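Local atomic coordinates of bromodomain factor 2 protein (Trypanosoma cruzi, PDB entry 6NIM), a protein that probably binds acetylated lysines of histones or other proteins through its four-helix bromodomain. Residues 29-34 against 94-99; 46-51 against 80-85. All coordinates share one frame; numbering follows the deposited sequence.

Interaction 1 (29-34 against 94-99). With SO4 (sulfate ion), chain D.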
loop_
_atom_site.group_PDB
_atom_site.type_symbol
_atom_site.label_atom_id
_atom_site.label_comp_id
_atom_site.label_asym_id
_atom_site.label_seq_id
_atom_site.Cartn_x
_atom_site.Cartn_y
_atom_site.Cartn_z
ATOM N N LEU A 29 -2.851 -22.720 1.962
ATOM C CA LEU A 29 -2.272 -22.719 3.328
ATOM C C LEU A 29 -3.279 -22.179 4.359
ATOM O O LEU A 29 -3.007 -22.278 5.548
ATOM C CB LEU A 29 -0.966 -21.931 3.306
ATOM C CG LEU A 29 0.167 -22.598 2.531
ATOM C CD1 LEU A 29 1.341 -21.640 2.356
ATOM C CD2 LEU A 29 0.630 -23.872 3.241
ATOM N N LYS A 30 -4.393 -21.597 3.930
ATOM C CA LYS A 30 -5.376 -20.920 4.810
ATOM C C LYS A 30 -4.699 -19.811 5.637
ATOM O O LYS A 30 -5.099 -19.552 6.797
ATOM C CB LYS A 30 -6.051 -21.975 5.685
ATOM C CG LYS A 30 -6.690 -23.109 4.908
ATOM C CD LYS A 30 -7.530 -24.000 5.805
ATOM C CE LYS A 30 -7.931 -25.275 5.104
ATOM N NZ LYS A 30 -8.839 -24.995 3.971
ATOM N N MET A 31 -3.700 -19.150 5.062
ATOM C CA MET A 31 -2.862 -18.174 5.788
ATOM C C MET A 31 -3.537 -16.792 5.777
ATOM O O MET A 31 -3.089 -15.893 6.499
ATOM C CB MET A 31 -1.473 -18.110 5.144
ATOM C CG MET A 31 -1.502 -17.636 3.721
ATOM S SD MET A 31 0.140 -17.619 2.952
ATOM C CE MET A 31 0.870 -16.186 3.749
ATOM N N PHE A 32 -4.606 -16.629 4.998
ATOM C CA PHE A 32 -5.330 -15.344 4.841
ATOM C C PHE A 32 -6.780 -15.456 5.353
ATOM O O PHE A 32 -7.531 -14.482 5.219
ATOM C CB PHE A 32 -5.358 -14.935 3.366
ATOM C CG PHE A 32 -4.025 -14.679 2.707
ATOM C CD1 PHE A 32 -3.113 -13.777 3.241
ATOM C CD2 PHE A 32 -3.692 -15.347 1.535
ATOM C CE1 PHE A 32 -1.904 -13.536 2.611
ATOM C CE2 PHE A 32 -2.489 -15.089 0.899
ATOM C CZ PHE A 32 -1.599 -14.194 1.436
ATOM N N HIS A 33 -7.192 -16.598 5.897
ATOM C CA HIS A 33 -8.623 -16.808 6.229
ATOM C C HIS A 33 -9.018 -15.959 7.442
ATOM O O HIS A 33 -10.173 -15.525 7.484
ATOM C CB HIS A 33 -8.976 -18.294 6.399
ATOM C CG HIS A 33 -9.095 -19.049 5.125
ATOM N ND1 HIS A 33 -9.499 -20.374 5.091
ATOM C CD2 HIS A 33 -8.836 -18.696 3.847
ATOM C CE1 HIS A 33 -9.478 -20.808 3.850
ATOM N NE2 HIS A 33 -9.089 -19.790 3.062
ATOM N N HIS A 34 -8.138 -15.802 8.434
ATOM C CA HIS A 34 -8.502 -15.267 9.772
ATOM C C HIS A 34 -7.439 -14.303 10.273
ATOM O O HIS A 34 -6.282 -14.396 9.867
ATOM C CB HIS A 34 -8.741 -16.429 10.747
ATOM C CG HIS A 34 -9.881 -17.292 10.320
ATOM N ND1 HIS A 34 -11.209 -16.876 10.408
ATOM C CD2 HIS A 34 -9.903 -18.535 9.805
ATOM C CE1 HIS A 34 -11.985 -17.824 9.924
ATOM N NE2 HIS A 34 -11.214 -18.855 9.570
ATOM N N HIS A 94 5.623 -17.216 2.452
ATOM C CA HIS A 94 6.131 -16.106 1.620
ATOM C C HIS A 94 5.853 -16.387 0.141
ATOM O O HIS A 94 5.479 -15.449 -0.605
ATOM C CB HIS A 94 7.608 -15.873 1.893
ATOM C CG HIS A 94 8.175 -14.694 1.161
ATOM N ND1 HIS A 94 8.351 -13.474 1.777
ATOM C CD2 HIS A 94 8.669 -14.559 -0.090
ATOM C CE1 HIS A 94 8.892 -12.626 0.948
ATOM N NE2 HIS A 94 9.110 -13.267 -0.228
ATOM N N GLN A 95 6.032 -17.639 -0.280
ATOM C CA GLN A 95 5.877 -18.016 -1.695
ATOM C C GLN A 95 4.400 -17.928 -2.097
ATOM O O GLN A 95 4.146 -17.421 -3.166
ATOM C CB GLN A 95 6.408 -19.416 -1.984
ATOM C CG GLN A 95 6.538 -19.647 -3.479
ATOM C CD GLN A 95 7.177 -20.967 -3.791
ATOM O OE1 GLN A 95 6.475 -21.941 -4.057
ATOM N NE2 GLN A 95 8.500 -21.010 -3.641
ATOM N N GLN A 96 3.462 -18.400 -1.259
ATOM C CA GLN A 96 2.022 -18.260 -1.594
ATOM C C GLN A 96 1.666 -16.770 -1.706
ATOM O O GLN A 96 0.899 -16.401 -2.595
ATOM C CB GLN A 96 1.096 -18.968 -0.611
ATOM C CG GLN A 96 -0.319 -19.046 -1.182
ATOM C CD GLN A 96 -1.307 -19.613 -0.197
ATOM O OE1 GLN A 96 -1.332 -20.813 0.056
ATOM N NE2 GLN A 96 -2.145 -18.745 0.335
ATOM N N ALA A 97 2.244 -15.945 -0.851
ATOM C CA ALA A 97 1.979 -14.493 -0.873
ATOM C C ALA A 97 2.548 -13.892 -2.160
ATOM O O ALA A 97 1.889 -13.005 -2.711
ATOM C CB ALA A 97 2.533 -13.878 0.362
ATOM N N LEU A 98 3.689 -14.370 -2.653
ATOM C CA LEU A 98 4.240 -13.916 -3.967
ATOM C C LEU A 98 3.244 -14.232 -5.067
ATOM O O LEU A 98 2.990 -13.384 -5.926
ATOM C CB LEU A 98 5.564 -14.619 -4.278
ATOM C CG LEU A 98 6.844 -14.081 -3.646
ATOM C CD1 LEU A 98 8.008 -14.950 -4.108
ATOM C CD2 LEU A 98 7.103 -12.616 -4.017
ATOM N N SER A 99 2.704 -15.457 -5.033
ATOM C CA SER A 99 1.725 -15.940 -6.022
ATOM C C SER A 99 0.499 -15.020 -5.947
ATOM O O SER A 99 0.004 -14.536 -6.992
ATOM C CB SER A 99 1.397 -17.384 -5.759
ATOM O OG SER A 99 0.280 -17.741 -6.520
HETATM S S SO4 D . -10.883 -22.341 7.652
HETATM O O1 SO4 D . -12.147 -22.014 8.247
HETATM O O2 SO4 D . -10.044 -21.171 7.645
HETATM O O3 SO4 D . -11.093 -22.801 6.287
HETATM O O4 SO4 D . -10.235 -23.373 8.415
#
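The side-chain oxygen OE1 of Q96 accepts the backbone N-H of L29 at 3.1 Å, in its own carbonyl plane on a lone pair, with an N-H...O angle of 162°. The other half of the amide is used as well: NE2 donates to OD1 of D27, whose carboxylate also takes the backbone N-H groups of M31 and F32. Glutamine suits the place because its acceptor and donor together fix the rotation of the group. The chain of Q96, extended beyond CG, carries the amide out from the helix to the turn. In the left-handed four-helix bundle of the bromodomain, the contact lays the start of the ZA loop, just after helix 13-26, against helix 92-110. M31 has CG between its backbone N and carbonyl carbon (chi1 62°), which sends the thioether along Q96, with SD 3.7 Å from NE2, and sets CG over one face of the F32 ring. A97 CA lies at the edge of that ring, 4.3 Å from CZ, and CB is as near; the small alanine lets the aromatic approach the helix. On the side away from the helix, H33 ND1 donates at 2.7 Å to O2 of a sulfate, probably from the crystallisation liquor, and H34 NE2 adds a weak bond to the same oxygen. As H33 NE2 binds the backbone oxygen of W24, its imidazole is probably doubly protonated, which would suit the anion.

Interaction 2 (46-51 against 80-85)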
loop_
_atom_site.group_PDB
_atom_site.type_symbol
_atom_site.label_atom_id
_atom_site.label_comp_id
_atom_site.label_asym_id
_atom_site.label_seq_id
_atom_site.Cartn_x
_atom_site.Cartn_y
_atom_site.Cartn_z
ATOM N N LYS A 46 4.121 -6.365 16.264
ATOM C CA LYS A 46 5.360 -5.548 16.278
ATOM C C LYS A 46 5.797 -5.266 14.832
ATOM O O LYS A 46 6.260 -4.158 14.571
ATOM C CB LYS A 46 6.455 -6.253 17.087
ATOM N N VAL A 47 5.681 -6.250 13.939
ATOM C CA VAL A 47 6.170 -6.163 12.530
ATOM C C VAL A 47 5.104 -5.454 11.684
ATOM O O VAL A 47 5.454 -4.655 10.793
ATOM C CB VAL A 47 6.468 -7.578 11.994
ATOM C CG1 VAL A 47 7.047 -7.544 10.586
ATOM C CG2 VAL A 47 7.383 -8.353 12.939
ATOM N N ILE A 48 3.836 -5.782 11.921
ATOM C CA ILE A 48 2.716 -5.439 10.994
ATOM C C ILE A 48 1.787 -4.420 11.666
ATOM O O ILE A 48 1.124 -4.808 12.652
ATOM C CB ILE A 48 1.982 -6.735 10.607
ATOM C CG1 ILE A 48 2.906 -7.700 9.851
ATOM C CG2 ILE A 48 0.719 -6.427 9.815
ATOM C CD1 ILE A 48 3.556 -7.103 8.637
ATOM N N ASN A 49 1.717 -3.215 11.099
ATOM C CA ASN A 49 0.963 -2.034 11.604
ATOM C C ASN A 49 -0.507 -2.076 11.153
ATOM O O ASN A 49 -1.330 -1.438 11.810
ATOM C CB ASN A 49 1.550 -0.725 11.070
ATOM C CG ASN A 49 2.869 -0.358 11.720
ATOM O OD1 ASN A 49 3.206 -0.873 12.789
ATOM N ND2 ASN A 49 3.621 0.521 11.076
ATOM N N TYR A 50 -0.810 -2.774 10.053
ATOM C CA TYR A 50 -2.114 -2.718 9.351
ATOM C C TYR A 50 -2.599 -4.138 9.081
ATOM O O TYR A 50 -2.712 -4.560 7.935
ATOM C CB TYR A 50 -1.965 -1.958 8.040
ATOM C CG TYR A 50 -1.438 -0.551 8.148
ATOM C CD1 TYR A 50 -2.067 0.396 8.944
ATOM C CD2 TYR A 50 -0.345 -0.153 7.397
ATOM C CE1 TYR A 50 -1.605 1.701 9.007
ATOM C CE2 TYR A 50 0.130 1.145 7.449
ATOM C CZ TYR A 50 -0.501 2.073 8.257
ATOM O OH TYR A 50 -0.021 3.351 8.289
ATOM N N PRO A 51 -2.881 -4.923 10.130
ATOM C CA PRO A 51 -3.367 -6.283 9.946
ATOM C C PRO A 51 -4.706 -6.257 9.198
ATOM O O PRO A 51 -5.514 -5.396 9.412
ATOM C CB PRO A 51 -3.514 -6.790 11.383
ATOM C CG PRO A 51 -3.814 -5.518 12.152
ATOM C CD PRO A 51 -2.845 -4.528 11.548
ATOM N N ILE A 80 -1.781 -9.053 1.486
ATOM C CA ILE A 80 -0.685 -9.784 0.777
ATOM C C ILE A 80 0.653 -9.165 1.198
ATOM O O ILE A 80 1.587 -9.924 1.476
ATOM C CB ILE A 80 -0.926 -9.738 -0.744
ATOM C CG1 ILE A 80 -2.215 -10.501 -1.112
ATOM C CG2 ILE A 80 0.283 -10.264 -1.497
ATOM C CD1 ILE A 80 -2.686 -10.312 -2.508
ATOM N N ALA A 81 0.773 -7.828 1.192
ATOM C CA ALA A 81 2.031 -7.133 1.579
ATOM C C ALA A 81 2.433 -7.561 2.993
ATOM O O ALA A 81 3.621 -7.815 3.240
ATOM C CB ALA A 81 1.847 -5.617 1.460
ATOM N N ASN A 82 1.464 -7.682 3.903
ATOM C CA ASN A 82 1.732 -8.071 5.309
ATOM C C ASN A 82 2.479 -9.410 5.311
ATOM O O ASN A 82 3.458 -9.576 6.074
ATOM C CB ASN A 82 0.440 -8.102 6.127
ATOM C CG ASN A 82 -0.159 -6.730 6.386
ATOM O OD1 ASN A 82 0.485 -5.698 6.193
ATOM N ND2 ASN A 82 -1.401 -6.709 6.858
ATOM N N ALA A 83 1.995 -10.353 4.510
ATOM C CA ALA A 83 2.508 -11.737 4.470
ATOM C C ALA A 83 3.908 -11.720 3.835
ATOM O O ALA A 83 4.760 -12.493 4.300
ATOM C CB ALA A 83 1.555 -12.636 3.740
ATOM N N LEU A 84 4.116 -10.898 2.811
ATOM C CA LEU A 84 5.448 -10.773 2.148
ATOM C C LEU A 84 6.454 -10.143 3.122
ATOM O O LEU A 84 7.618 -10.621 3.154
ATOM C CB LEU A 84 5.310 -9.981 0.850
ATOM C CG LEU A 84 4.670 -10.790 -0.269
ATOM C CD1 LEU A 84 4.272 -9.902 -1.418
ATOM C CD2 LEU A 84 5.587 -11.948 -0.708
ATOM N N GLU A 85 6.028 -9.179 3.943
ATOM C CA GLU A 85 6.932 -8.554 4.953
ATOM C C GLU A 85 7.225 -9.535 6.094
ATOM O O GLU A 85 8.384 -9.617 6.545
ATOM C CB GLU A 85 6.332 -7.289 5.580
ATOM C CG GLU A 85 6.092 -6.145 4.629
ATOM C CD GLU A 85 5.184 -5.051 5.204
ATOM O OE1 GLU A 85 5.368 -4.697 6.396
ATOM O OE2 GLU A 85 4.272 -4.561 4.476
HETATM O O HOH W 1 4.037 -2.969 8.617
HETATM O O HOH W 2 1.137 -3.540 7.928
#
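N82 turns CG anti to its carbonyl carbon, beside the backbone N (chi1 -70°), and so sends its amide out from helix 69-86 to the loop of 46-51; I48 likewise sets CG1 anti to its carbonyl carbon (chi1 -62°), which leaves CG2 against that amide and CD1 further along the helix. The amide nitrogen ND2 then donates to the backbone O of Y50 at 2.7 Å. The bond is fairly straight (161°) and the acceptor lies close to the amide plane of N82, but the donor stands well above the carbonyl plane of Y50 and not on a lone pair. I48 CG2 packs 3.6 Å from N82 CG, while CD1 lies over the helix backbone, 3.6 Å from N82 O, and 3.8 Å from OE1 of E85, one turn on. A branched aliphatic residue fits here: its two arms pack beside N82 and E85.

I48 is the first residue to leave helical torsions after helix 44-47, and the contact joins this part of the bromodomain's ZA loop to helix 69-86, the B helix of the bundle. Two waters add bridges between the loop backbone and the side chains of N82 and E85. One donates to V47 O and to E85 OE1, the latter at 3.1 Å, and weakly accepts from N49 N. The other accepts from Y50 N at 3.0 Å and donates to N82 OD1 at 2.8 Å, an oxygen that also takes NE2 of Q78.

Both ends of the N82 amide are therefore engaged, which fixes which end is oxygen and which nitrogen; this neutral amide holds the loop backbone directly, while the E85 carboxylate, probably charged, reaches it through a water.

Overall arrangement
Helix 69-86 lies between the two contacts, whose centres are 12 Å apart. Interaction 2 uses N82 and E85 on it, and A83, between them in sequence, turns to interaction 1, with its CB 3.6 Å from M31 CE; it also packs on F32 and A97. Both draw on the ZA loop, whose beginning is held to helix 92-110 and whose later part to helix 69-86; in sequence, the segments of interaction 2 fall between those of interaction 1. In bromodomains this loop borders the acetyl-lysine pocket together with the loop joining these two helices, where N87 touches M31 and bonds to A83 O. Residues of both contacts also reach the second subunit.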